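Enoyl-CoA hydratase/isomerase family protein (Mycobacterium tuberculosis, PDB 4FN7) probably acts as a crotonase-family enzyme on enoyl-CoA thioesters, with an assigned enoyl-CoA hydratase activity in lipid metabolism. Local coordinates at residues A[4-9]-A[15-20]; A[33-38]-A[86-91]; A[56-61]-A[110-115]; A[137-142]-A[226-231]; A[141-146]-A[215-220]. All blocks are in the same frame, centred on the assembly; numbering follows the deposited sequence. Where two conformers were deposited one is given.

Interaction 1 (A[4-9]-A[15-20]); sequences PVSYTR and VISMDD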
# COMPACT_ATOMS: atom_id res chain seq x y z
N PRO A 4 6.08 -16.33 -32.24
CA PRO A 4 5.30 -16.24 -31.00
C PRO A 4 4.83 -14.83 -30.65
O PRO A 4 3.99 -14.71 -29.76
CB PRO A 4 6.27 -16.77 -29.94
CG PRO A 4 7.63 -16.48 -30.51
CD PRO A 4 7.49 -16.69 -31.99
N VAL A 5 5.34 -13.80 -31.32
CA VAL A 5 4.88 -12.44 -31.07
C VAL A 5 4.55 -11.73 -32.37
O VAL A 5 5.32 -11.79 -33.33
CB VAL A 5 5.94 -11.62 -30.32
CG1 VAL A 5 5.49 -10.18 -30.16
CG2 VAL A 5 6.23 -12.24 -28.96
N SER A 6 3.41 -11.07 -32.41
CA SER A 6 3.08 -10.22 -33.55
C SER A 6 3.17 -8.76 -33.15
O SER A 6 2.90 -8.39 -32.01
CB SER A 6 1.69 -10.54 -34.09
OG SER A 6 0.70 -10.17 -33.16
N TYR A 7 3.57 -7.93 -34.11
CA TYR A 7 3.67 -6.49 -33.93
C TYR A 7 2.84 -5.80 -35.00
O TYR A 7 3.02 -6.05 -36.18
CB TYR A 7 5.12 -6.03 -34.04
CG TYR A 7 5.26 -4.53 -34.04
CD1 TYR A 7 5.31 -3.83 -32.85
CD2 TYR A 7 5.34 -3.81 -35.23
CE1 TYR A 7 5.42 -2.45 -32.83
CE2 TYR A 7 5.45 -2.43 -35.22
CZ TYR A 7 5.50 -1.76 -34.02
OH TYR A 7 5.61 -0.39 -33.97
N THR A 8 1.94 -4.92 -34.56
CA THR A 8 1.07 -4.19 -35.47
C THR A 8 0.95 -2.75 -35.02
O THR A 8 0.53 -2.48 -33.90
CB THR A 8 -0.34 -4.82 -35.50
OG1 THR A 8 -0.23 -6.23 -35.68
CG2 THR A 8 -1.16 -4.22 -36.63
N ARG A 9 1.33 -1.83 -35.89
CA ARG A 9 1.11 -0.42 -35.59
C ARG A 9 -0.27 0.00 -36.07
O ARG A 9 -0.64 -0.24 -37.22
CB ARG A 9 2.20 0.46 -36.22
CG ARG A 9 1.99 1.95 -35.95
CD ARG A 9 3.23 2.78 -36.25
NE ARG A 9 3.64 2.70 -37.64
CZ ARG A 9 4.51 3.53 -38.22
NH1 ARG A 9 5.04 4.52 -37.52
NH2 ARG A 9 4.83 3.38 -39.49
N VAL A 15 0.37 -2.60 -31.15
CA VAL A 15 -0.19 -3.75 -30.46
C VAL A 15 0.77 -4.93 -30.62
O VAL A 15 1.09 -5.34 -31.73
CB VAL A 15 -1.57 -4.13 -31.01
CG1 VAL A 15 -2.15 -5.30 -30.21
CG2 VAL A 15 -2.50 -2.92 -30.96
N ILE A 16 1.23 -5.44 -29.48
CA ILE A 16 2.16 -6.54 -29.43
C ILE A 16 1.42 -7.72 -28.80
O ILE A 16 0.96 -7.63 -27.66
CB ILE A 16 3.39 -6.15 -28.57
CG1 ILE A 16 4.14 -4.98 -29.22
CG2 ILE A 16 4.30 -7.34 -28.31
CD1 ILE A 16 5.32 -4.46 -28.40
N SER A 17 1.27 -8.80 -29.55
CA SER A 17 0.46 -9.92 -29.10
C SER A 17 1.27 -11.19 -28.99
O SER A 17 1.93 -11.61 -29.95
CB SER A 17 -0.72 -10.15 -30.05
OG SER A 17 -1.68 -9.13 -29.90
N MET A 18 1.21 -11.81 -27.81
CA MET A 18 1.87 -13.08 -27.57
C MET A 18 0.93 -14.22 -27.92
O MET A 18 -0.19 -14.30 -27.41
CB MET A 18 2.26 -13.21 -26.09
CG MET A 18 3.31 -12.22 -25.62
SD MET A 18 3.72 -12.45 -23.88
CE MET A 18 2.21 -11.87 -23.10
N ASP A 19 1.39 -15.12 -28.79
CA ASP A 19 0.68 -16.37 -29.01
C ASP A 19 1.63 -17.42 -29.55
O ASP A 19 1.87 -17.48 -30.75
CB ASP A 19 -0.48 -16.18 -29.99
CG ASP A 19 -1.26 -17.46 -30.21
OD1 ASP A 19 -0.99 -18.45 -29.49
OD2 ASP A 19 -2.14 -17.49 -31.08
N ASP A 20 2.18 -18.23 -28.66
CA ASP A 20 3.07 -19.30 -29.10
C ASP A 20 2.30 -20.59 -29.33
O ASP A 20 2.90 -21.65 -29.52
CB ASP A 20 4.23 -19.51 -28.12
CG ASP A 20 3.81 -20.15 -26.82
OD1 ASP A 20 2.59 -20.23 -26.54
OD2 ASP A 20 4.71 -20.57 -26.06
O HOH W 1 -0.05 -7.46 -33.12
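V5 to T8 pair with M18 to V15 as antiparallel strands, their axes 4.7 Å apart and 165° from parallel. S6 and S17 form a hydrogen-bonded pair: S6 N reaches S17 O at 2.9 Å, and S17 N returns to S6 O. T8 and V15 form the next such pair, with V15 N 2.8 Å from T8 O. Beyond the strand end, D19 N still binds P4 O. V5, Y7, I16 and M18 project from one face. On it, V5 CG1 meets I16 CG2 at 3.6 Å. I16 CG1 comes to the edge of the Y7 ring, near its plane, 4.0 Å from CD1. Helix 28-44 lies against this face, and Y7 OH binds D44. The other face is more polar. S6 OG rests 3.4 Å from S17 CB; its chi1 of 67° sets it between its own N and carbonyl carbon. There it holds a water at 2.8 Å, which also binds T8 OG1 and donates to V15 O. S17 OG turns instead to T52 on strand 48-52. The pair is a beta hairpin of strands 5-10 and 13-18, at one edge of the main crotonase-fold sheet.

Interaction 2 (A[33-38]-A[86-91]); sequences ALNAAI and AYRLLS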
# COMPACT_ATOMS: atom_id res chain seq x y z
N ALA A 33 11.59 -12.42 -29.05
CA ALA A 33 10.53 -11.91 -29.92
C ALA A 33 9.87 -10.67 -29.31
O ALA A 33 9.56 -9.72 -30.03
CB ALA A 33 9.50 -12.99 -30.20
N LEU A 34 9.65 -10.69 -28.00
CA LEU A 34 9.09 -9.53 -27.32
C LEU A 34 10.02 -8.34 -27.41
O LEU A 34 9.58 -7.22 -27.70
CB LEU A 34 8.80 -9.85 -25.86
CG LEU A 34 7.51 -10.63 -25.59
CD1 LEU A 34 7.46 -11.07 -24.14
CD2 LEU A 34 6.28 -9.80 -25.96
N ASN A 35 11.31 -8.56 -27.15
CA ASN A 35 12.29 -7.48 -27.27
C ASN A 35 12.34 -6.91 -28.69
O ASN A 35 12.46 -5.70 -28.87
CB ASN A 35 13.67 -7.94 -26.80
CG ASN A 35 13.85 -7.80 -25.31
OD1 ASN A 35 13.62 -6.73 -24.75
ND2 ASN A 35 14.27 -8.88 -24.66
N ALA A 36 12.26 -7.79 -29.69
CA ALA A 36 12.26 -7.35 -31.08
C ALA A 36 11.02 -6.50 -31.39
O ALA A 36 11.09 -5.51 -32.12
CB ALA A 36 12.33 -8.55 -32.02
N ALA A 37 9.88 -6.89 -30.83
CA ALA A 37 8.65 -6.15 -31.05
C ALA A 37 8.71 -4.77 -30.40
O ALA A 37 8.25 -3.79 -30.97
CB ALA A 37 7.46 -6.93 -30.51
N ILE A 38 9.27 -4.70 -29.19
CA ILE A 38 9.41 -3.41 -28.54
C ILE A 38 10.43 -2.55 -29.31
O ILE A 38 10.25 -1.33 -29.41
CB ILE A 38 9.77 -3.53 -27.03
CG1 ILE A 38 8.73 -4.40 -26.30
CG2 ILE A 38 9.88 -2.14 -26.39
CD1 ILE A 38 9.18 -4.90 -24.94
N ALA A 86 11.10 -6.75 -17.85
CA ALA A 86 10.29 -6.01 -16.89
C ALA A 86 10.85 -4.61 -16.65
O ALA A 86 10.12 -3.63 -16.64
CB ALA A 86 10.18 -6.78 -15.57
N TYR A 87 12.17 -4.52 -16.46
CA TYR A 87 12.81 -3.23 -16.28
C TYR A 87 12.55 -2.33 -17.49
O TYR A 87 12.21 -1.15 -17.35
CB TYR A 87 14.31 -3.41 -16.05
CG TYR A 87 15.03 -2.14 -15.68
CD1 TYR A 87 15.38 -1.88 -14.36
CD2 TYR A 87 15.35 -1.19 -16.65
CE1 TYR A 87 16.05 -0.70 -14.02
CE2 TYR A 87 16.01 -0.02 -16.31
CZ TYR A 87 16.36 0.22 -15.00
OH TYR A 87 17.01 1.39 -14.68
N ARG A 88 12.71 -2.89 -18.69
CA ARG A 88 12.50 -2.15 -19.93
C ARG A 88 11.09 -1.58 -20.01
O ARG A 88 10.90 -0.42 -20.39
CB ARG A 88 12.78 -3.04 -21.14
CG ARG A 88 12.74 -2.29 -22.45
CD ARG A 88 13.05 -3.20 -23.63
NE ARG A 88 13.10 -2.41 -24.86
CZ ARG A 88 13.26 -2.91 -26.07
NH1 ARG A 88 13.38 -4.21 -26.26
NH2 ARG A 88 13.30 -2.08 -27.11
N LEU A 89 10.10 -2.38 -19.64
CA LEU A 89 8.72 -1.93 -19.73
C LEU A 89 8.34 -0.95 -18.63
O LEU A 89 7.61 0.01 -18.88
CB LEU A 89 7.77 -3.12 -19.77
CG LEU A 89 7.82 -3.87 -21.11
CD1 LEU A 89 7.13 -5.22 -21.00
CD2 LEU A 89 7.21 -3.03 -22.23
N LEU A 90 8.81 -1.18 -17.40
CA LEU A 90 8.52 -0.27 -16.30
C LEU A 90 9.14 1.10 -16.52
O LEU A 90 8.65 2.10 -16.00
CB LEU A 90 9.03 -0.85 -14.98
CG LEU A 90 8.12 -1.88 -14.29
CD1 LEU A 90 8.85 -2.59 -13.16
CD2 LEU A 90 6.83 -1.25 -13.79
N SER A 91 10.22 1.15 -17.31
CA SER A 91 10.88 2.42 -17.57
C SER A 91 10.52 2.98 -18.95
O SER A 91 11.04 4.02 -19.36
CB SER A 91 12.39 2.28 -17.42
OG SER A 91 12.90 1.36 -18.37
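N35 and I38 face R88 and L89 across two helix segments that run nearly alongside each other. Their axes are 11.8 Å apart and inclined by 25°. The separation is wide for a helix pair, and long side chains fill it. R88 has the largest share of the contact. Its CG stands opposite the backbone N (chi1 -173°), and the chain is extended from CG to NE, which sends the guanidinium across to the other helix. There R88 NH1 binds N35 twice. It donates to N35 OD1 at 2.9 Å, on a lone pair and in the guanidinium plane. It also donates to the backbone N35 O at 3.1 Å, a partner tilted further from that plane. The N35 amide and the guanidinium are nearly coplanar, 18° apart. I38 lies over one guanidinium face, with I38 CG2 3.5 Å from R88 CZ. R88 NH2 forms salt bridges with D39 and D42, so bonds at NH1 and NH2 fix the rotation of the group. These acids probably balance its charge. Deeper in, I38 CD1 touches L89 CD2 at 3.8 Å, and the contact turns apolar. L34 and I38 also pack on I16 of strand 13-18. The contact thus joins helix 28-44, which lies on the main sheet of the crotonase fold, to the C-terminal end of helix 73-90 through R88 on N35 and I38, with I38 on L89 beneath.

Interaction 3 (A[56-61]-A[110-115]); sequences RVFSGG and FLLSCG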
# COMPACT_ATOMS: atom_id res chain seq x y z
N ARG A 56 -6.16 -18.06 -24.59
CA ARG A 56 -6.12 -18.96 -23.46
C ARG A 56 -5.48 -18.31 -22.23
O ARG A 56 -5.98 -18.46 -21.12
CB ARG A 56 -5.35 -20.22 -23.83
CG ARG A 56 -5.30 -21.27 -22.74
CD ARG A 56 -4.25 -22.32 -23.02
NE ARG A 56 -4.15 -23.28 -21.93
CZ ARG A 56 -3.38 -24.37 -21.96
NH1 ARG A 56 -2.65 -24.63 -23.04
NH2 ARG A 56 -3.34 -25.19 -20.92
N VAL A 57 -4.38 -17.59 -22.44
CA VAL A 57 -3.61 -17.02 -21.34
C VAL A 57 -3.07 -15.64 -21.68
O VAL A 57 -2.97 -15.27 -22.86
CB VAL A 57 -2.38 -17.90 -20.99
CG1 VAL A 57 -2.81 -19.28 -20.56
CG2 VAL A 57 -1.41 -17.97 -22.16
N PHE A 58 -2.68 -14.90 -20.65
CA PHE A 58 -1.75 -13.80 -20.87
C PHE A 58 -0.37 -14.46 -21.01
O PHE A 58 0.22 -14.46 -22.09
CB PHE A 58 -1.78 -12.80 -19.71
CG PHE A 58 -0.87 -11.62 -19.91
CD1 PHE A 58 -1.14 -10.67 -20.89
CD2 PHE A 58 0.27 -11.47 -19.13
CE1 PHE A 58 -0.30 -9.59 -21.08
CE2 PHE A 58 1.11 -10.38 -19.32
CZ PHE A 58 0.82 -9.44 -20.29
N SER A 59 0.11 -15.05 -19.92
CA SER A 59 1.28 -15.92 -19.97
C SER A 59 1.33 -16.81 -18.74
O SER A 59 1.08 -16.35 -17.62
CB SER A 59 2.58 -15.12 -20.07
OG SER A 59 3.70 -15.97 -19.83
N GLY A 60 1.67 -18.08 -18.96
CA GLY A 60 1.81 -19.02 -17.87
C GLY A 60 3.11 -18.93 -17.09
O GLY A 60 3.30 -19.68 -16.14
N GLY A 61 4.01 -18.02 -17.48
CA GLY A 61 5.24 -17.81 -16.73
C GLY A 61 6.49 -18.11 -17.53
O GLY A 61 6.46 -18.09 -18.75
N PHE A 110 4.33 -11.11 -13.37
CA PHE A 110 5.34 -10.05 -13.22
C PHE A 110 5.34 -9.15 -14.45
O PHE A 110 5.40 -7.93 -14.32
CB PHE A 110 6.74 -10.64 -12.97
CG PHE A 110 6.78 -11.67 -11.88
CD1 PHE A 110 5.88 -11.63 -10.82
CD2 PHE A 110 7.69 -12.71 -11.93
CE1 PHE A 110 5.90 -12.61 -9.82
CE2 PHE A 110 7.72 -13.69 -10.94
CZ PHE A 110 6.82 -13.63 -9.89
N LEU A 111 5.25 -9.74 -15.63
CA LEU A 111 5.14 -8.96 -16.86
C LEU A 111 3.89 -8.08 -16.83
O LEU A 111 3.93 -6.88 -17.14
CB LEU A 111 5.10 -9.90 -18.07
CG LEU A 111 4.89 -9.25 -19.43
CD1 LEU A 111 6.01 -8.28 -19.72
CD2 LEU A 111 4.82 -10.30 -20.52
N LEU A 112 2.76 -8.67 -16.46
CA LEU A 112 1.50 -7.94 -16.38
C LEU A 112 1.67 -6.69 -15.50
O LEU A 112 1.17 -5.61 -15.81
CB LEU A 112 0.41 -8.84 -15.81
CG LEU A 112 -0.98 -8.24 -15.63
CD1 LEU A 112 -1.58 -7.85 -16.96
CD2 LEU A 112 -1.89 -9.22 -14.89
N SER A 113 2.42 -6.86 -14.41
CA SER A 113 2.61 -5.83 -13.40
C SER A 113 3.53 -4.70 -13.86
O SER A 113 3.78 -3.77 -13.10
CB SER A 113 3.17 -6.46 -12.11
OG SER A 113 2.30 -7.46 -11.60
N CYS A 114 4.04 -4.79 -15.08
CA CYS A 114 4.85 -3.71 -15.65
C CYS A 114 4.03 -2.70 -16.45
O CYS A 114 4.57 -1.68 -16.87
CB CYS A 114 5.94 -4.29 -16.55
SG CYS A 114 7.10 -5.33 -15.68
N GLY A 115 2.75 -2.96 -16.68
CA GLY A 115 1.94 -2.03 -17.45
C GLY A 115 1.50 -0.84 -16.63
O GLY A 115 1.21 -0.95 -15.44
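F58 reaches L111 and L112 with the far side of its ring. F58 CE2 lies 3.9 Å from L111 CD2 and 3.9 Å from L112 CB. It is also 3.7 Å from L112 N, so the ring rests against the helix backbone as well as against the side chains. L112 CD1 lies over one face of the ring. L111 CD2 sits at neither face nor edge of the ring; the F58 and L111 side chains cross at about a right angle. F58 CG is opposite the backbone N (chi1 -178°), which carries the ring away from the loop and toward the helix. M98 and C100 of strand 96-100 pack on both F58 and L112, and L89 of helix 73-90 packs on L111. This buried cluster lies where the loop after strand 48-52 passes the end of helix 107-112. In the crotonase family this loop and the start of the helix that corresponds to 107-112 usually each offer a backbone N-H to the oxyanion hole. The contact probably lies behind such a site here. At F58 the chain turns a corner. S59 OG accepts from G61 N at 3.1 Å, nearly straight at 167°, in an ST turn, and also binds N24 O. F58 O is bound by N24 ND2, and backbone bonds tie F58 and S59 to H103. On the other segment the helix ends in a type I turn from L112 to G115. G115 N binds L112 O at 3.2 Å across the turn, and C114 N binds L111 O just before it.

Interaction 4 (A[137-142]-A[226-231]); sequences IPYAAL and AAEFGL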
# COMPACT_ATOMS: atom_id res chain seq x y z
N ILE A 137 10.87 -17.02 -4.52
CA ILE A 137 10.68 -15.91 -5.45
C ILE A 137 11.94 -15.06 -5.54
O ILE A 137 12.45 -14.60 -4.51
CB ILE A 137 9.48 -15.04 -5.06
CG1 ILE A 137 8.20 -15.87 -4.98
CG2 ILE A 137 9.32 -13.92 -6.08
CD1 ILE A 137 6.96 -15.06 -4.60
N PRO A 138 12.44 -14.83 -6.76
CA PRO A 138 13.62 -13.97 -6.93
C PRO A 138 13.38 -12.55 -6.43
O PRO A 138 12.26 -12.03 -6.50
CB PRO A 138 13.84 -13.97 -8.44
CG PRO A 138 13.29 -15.28 -8.89
CD PRO A 138 12.07 -15.48 -8.03
N TYR A 139 14.44 -11.92 -5.94
CA TYR A 139 14.34 -10.55 -5.46
C TYR A 139 13.76 -9.59 -6.50
O TYR A 139 12.94 -8.74 -6.17
CB TYR A 139 15.69 -10.04 -4.95
CG TYR A 139 16.09 -10.64 -3.62
CD1 TYR A 139 15.48 -10.23 -2.44
CD2 TYR A 139 17.09 -11.60 -3.54
CE1 TYR A 139 15.85 -10.77 -1.21
CE2 TYR A 139 17.47 -12.14 -2.32
CZ TYR A 139 16.84 -11.72 -1.16
OH TYR A 139 17.21 -12.25 0.05
N ALA A 140 14.16 -9.73 -7.77
CA ALA A 140 13.64 -8.83 -8.80
C ALA A 140 12.12 -8.96 -8.93
O ALA A 140 11.42 -7.97 -9.12
CB ALA A 140 14.34 -9.06 -10.14
N ALA A 141 11.62 -10.19 -8.84
CA ALA A 141 10.19 -10.44 -8.92
C ALA A 141 9.46 -9.85 -7.73
O ALA A 141 8.38 -9.27 -7.87
CB ALA A 141 9.91 -11.94 -9.02
N LEU A 142 10.04 -10.02 -6.55
CA LEU A 142 9.47 -9.41 -5.35
C LEU A 142 9.32 -7.90 -5.51
O LEU A 142 8.30 -7.33 -5.16
CB LEU A 142 10.32 -9.75 -4.11
CG LEU A 142 10.28 -11.21 -3.66
CD1 LEU A 142 11.29 -11.44 -2.54
CD2 LEU A 142 8.89 -11.60 -3.21
N ALA A 226 22.63 -14.70 -10.54
CA ALA A 226 23.61 -15.78 -10.51
C ALA A 226 23.94 -16.18 -9.07
O ALA A 226 24.12 -17.37 -8.78
CB ALA A 226 24.88 -15.39 -11.26
N ALA A 227 24.02 -15.20 -8.18
CA ALA A 227 24.29 -15.48 -6.77
C ALA A 227 23.15 -16.27 -6.13
O ALA A 227 23.37 -17.10 -5.26
CB ALA A 227 24.54 -14.19 -6.00
N GLU A 228 21.92 -15.99 -6.57
CA GLU A 228 20.76 -16.72 -6.09
C GLU A 228 20.87 -18.20 -6.46
O GLU A 228 20.30 -19.05 -5.78
CB GLU A 228 19.46 -16.14 -6.67
CG GLU A 228 19.00 -14.83 -6.04
CD GLU A 228 17.50 -14.60 -6.21
OE1 GLU A 228 16.72 -15.52 -5.88
OE2 GLU A 228 17.11 -13.51 -6.68
N PHE A 229 21.61 -18.48 -7.52
CA PHE A 229 21.83 -19.85 -7.96
C PHE A 229 23.12 -20.42 -7.38
O PHE A 229 23.61 -21.46 -7.83
CB PHE A 229 21.85 -19.94 -9.49
CG PHE A 229 20.48 -19.97 -10.11
CD1 PHE A 229 19.93 -21.16 -10.54
CD2 PHE A 229 19.74 -18.81 -10.24
CE1 PHE A 229 18.67 -21.20 -11.11
CE2 PHE A 229 18.48 -18.84 -10.81
CZ PHE A 229 17.94 -20.04 -11.24
N GLY A 230 23.67 -19.73 -6.39
CA GLY A 230 24.86 -20.20 -5.70
C GLY A 230 26.16 -19.87 -6.42
O GLY A 230 27.23 -20.31 -6.00
N LEU A 231 26.07 -19.10 -7.50
CA LEU A 231 27.25 -18.71 -8.26
C LEU A 231 27.62 -17.26 -8.00
O LEU A 231 28.08 -16.91 -6.91
CB LEU A 231 27.03 -18.94 -9.76
O HOH W 2 16.36 -11.33 -8.52
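The first turn of helix 139-148 receives the carboxylate of E228, which comes from the C-terminal end of the chain. P138 sits at the N-cap position, and Y139 N points out of the helix start. It donates to E228 OE2 at 3.2 Å, with an N-H angle of 157°. The oxygen is met on its syn side, with the donor 27° out of the carboxylate plane. E228 OE2 also lies 3.5 Å from P138 CA and 3.7 Å from Y139 CD2, so the oxygen also touches the proline and the tyrosine ring. The ring and carboxylate planes stand 70° apart. A water adds a second link: A140 N donates to it at 2.8 Å, and it lies 2.9 Å from E228 OE2. The start of the helix would probably stabilise a negative charge here. E228 belongs to the last, weakly bonded helical turn. That turn closes in a Schellman motif, with G230 as its C-prime residue: G230 N binds A227 O at 2.9 Å, and L231 N binds A226 O at 2.9 Å. The E228 chain is extended beyond CG, which lets the carboxylate cross to the other helix. Its second oxygen, OE1, forms a salt bridge with R209 of the second subunit. R209 of that subunit also makes a cation-pi contact with Y139 and a hydrogen bond to I137 O. T206 of the same subunit binds I137 N.

Interaction 5 (A[141-146]-A[215-220]); sequences ALEIMK and LTAIRA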
# COMPACT_ATOMS: atom_id res chain seq x y z
N ALA A 141 11.62 -10.19 -8.84
CA ALA A 141 10.19 -10.44 -8.92
C ALA A 141 9.46 -9.85 -7.73
O ALA A 141 8.38 -9.27 -7.87
CB ALA A 141 9.91 -11.94 -9.02
N LEU A 142 10.04 -10.02 -6.55
CA LEU A 142 9.47 -9.41 -5.35
C LEU A 142 9.32 -7.90 -5.51
O LEU A 142 8.30 -7.33 -5.16
CB LEU A 142 10.32 -9.75 -4.11
CG LEU A 142 10.28 -11.21 -3.66
CD1 LEU A 142 11.29 -11.44 -2.54
CD2 LEU A 142 8.89 -11.60 -3.21
N GLU A 143 10.35 -7.26 -6.06
CA GLU A 143 10.32 -5.81 -6.22
C GLU A 143 9.24 -5.37 -7.22
O GLU A 143 8.58 -4.35 -7.02
CB GLU A 143 11.70 -5.30 -6.63
CG GLU A 143 12.75 -5.54 -5.55
CD GLU A 143 12.54 -4.68 -4.30
OE1 GLU A 143 11.84 -3.65 -4.39
OE2 GLU A 143 13.07 -5.04 -3.23
N ILE A 144 9.06 -6.15 -8.28
CA ILE A 144 8.00 -5.87 -9.25
C ILE A 144 6.64 -5.92 -8.56
O ILE A 144 5.81 -5.03 -8.71
CB ILE A 144 8.05 -6.84 -10.45
CG1 ILE A 144 9.33 -6.58 -11.25
CG2 ILE A 144 6.83 -6.67 -11.33
CD1 ILE A 144 9.68 -7.69 -12.21
N MET A 145 6.40 -6.98 -7.78
CA MET A 145 5.12 -7.11 -7.10
C MET A 145 4.93 -6.05 -6.03
O MET A 145 3.83 -5.51 -5.87
CB MET A 145 4.95 -8.51 -6.51
CG MET A 145 4.53 -9.51 -7.56
SD MET A 145 4.20 -11.12 -6.86
CE MET A 145 5.82 -11.50 -6.41
N LYS A 146 6.01 -5.75 -5.32
CA LYS A 146 5.95 -4.78 -4.23
C LYS A 146 5.55 -3.40 -4.74
O LYS A 146 4.94 -2.62 -4.02
CB LYS A 146 7.30 -4.70 -3.52
CG LYS A 146 7.23 -4.05 -2.15
CD LYS A 146 8.61 -3.68 -1.62
CE LYS A 146 9.52 -4.88 -1.49
NZ LYS A 146 10.85 -4.46 -0.96
N LEU A 215 13.02 0.44 -9.54
CA LEU A 215 13.92 0.19 -10.66
C LEU A 215 15.34 -0.11 -10.18
O LEU A 215 15.98 -1.04 -10.67
CB LEU A 215 13.90 1.37 -11.64
CG LEU A 215 12.61 1.49 -12.45
CD1 LEU A 215 12.50 2.82 -13.18
CD2 LEU A 215 12.50 0.33 -13.44
N THR A 216 15.82 0.66 -9.22
CA THR A 216 17.14 0.42 -8.65
C THR A 216 17.21 -0.98 -8.05
O THR A 216 18.20 -1.70 -8.23
CB THR A 216 17.45 1.48 -7.59
OG1 THR A 216 17.50 2.76 -8.22
CG2 THR A 216 18.78 1.19 -6.91
N ALA A 217 16.17 -1.37 -7.34
CA ALA A 217 16.14 -2.68 -6.69
C ALA A 217 15.99 -3.82 -7.70
O ALA A 217 16.55 -4.90 -7.52
CB ALA A 217 15.06 -2.74 -5.64
N ILE A 218 15.24 -3.58 -8.77
CA ILE A 218 15.13 -4.57 -9.84
C ILE A 218 16.48 -4.77 -10.51
O ILE A 218 16.89 -5.90 -10.77
CB ILE A 218 14.05 -4.16 -10.85
CG1 ILE A 218 12.66 -4.28 -10.21
CG2 ILE A 218 14.12 -5.02 -12.10
CD1 ILE A 218 11.54 -3.60 -10.98
N ARG A 219 17.19 -3.68 -10.77
CA ARG A 219 18.54 -3.76 -11.31
C ARG A 219 19.43 -4.61 -10.40
O ARG A 219 20.16 -5.48 -10.87
CB ARG A 219 19.13 -2.36 -11.49
CG ARG A 219 20.57 -2.34 -11.95
CD ARG A 219 20.74 -3.06 -13.27
NE ARG A 219 19.76 -2.60 -14.24
CZ ARG A 219 19.41 -3.27 -15.33
NH1 ARG A 219 19.96 -4.45 -15.60
NH2 ARG A 219 18.49 -2.77 -16.15
N ALA A 220 19.38 -4.34 -9.10
CA ALA A 220 20.17 -5.12 -8.15
C ALA A 220 19.76 -6.59 -8.20
O ALA A 220 20.60 -7.48 -8.08
CB ALA A 220 20.00 -4.57 -6.74
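The E143 carboxylate has the A217 methyl over one face and the K146 ammonium on the other side of its plane. A217 CB is 3.5 Å from E143 CD and 3.6 Å from E143 OE1, a packing contact between a methyl and a flat acid. K146 NZ forms a salt bridge with E143 OE2 at 3.2 Å within the same helix, out of the plane, on the side away from A217. The E143 chain is bent at chi2 (-69°). The bend lays the carboxylate over A217, and E143 CG also touches A217 CB at 3.6 Å. Nearer the backbone, E143 CB meets I218 CG1 at 3.8 Å. On the inner side I144 CG1 touches I218 CD1 at 3.7 Å, and these two side chains cross at about a right angle. The helix segments run antiparallel, at 162°, with axes 8.8 Å apart. At the small A217 the acid lies close to helix 200-223, while the isoleucines fill the buried side. I144 also packs on A86 and I218 on L90, so helix 73-90 packs against both segments on that side. Helix 151-159 packs on L142, M145 and K146 from helix 139-148, and F110 of helix 107-112 meets A141 and M145.

Overall arrangement
Interaction 3 is the buried one, its centre about 5 Å from the chain centre, and is apolar. Interactions 1, 2, 4 and 5 are partly buried; 1, 2 and 5 combine inner apolar packing with outer polar groups. Interaction 4 lies furthest out, its centre about 18 Å from the chain centre, uses a charged side chain and touches a second subunit. Interactions 4 and 5 share A141 and L142 on helix 139-148. Interaction 1 uses backbone pairing, whereas interaction 2 relies on an arginine. The inner contacts interlock: V5 packs on A33 and A37, L90 on C114, and S113 on I144. M18 reaches F58, joining the hairpin of interaction 1 to interaction 3.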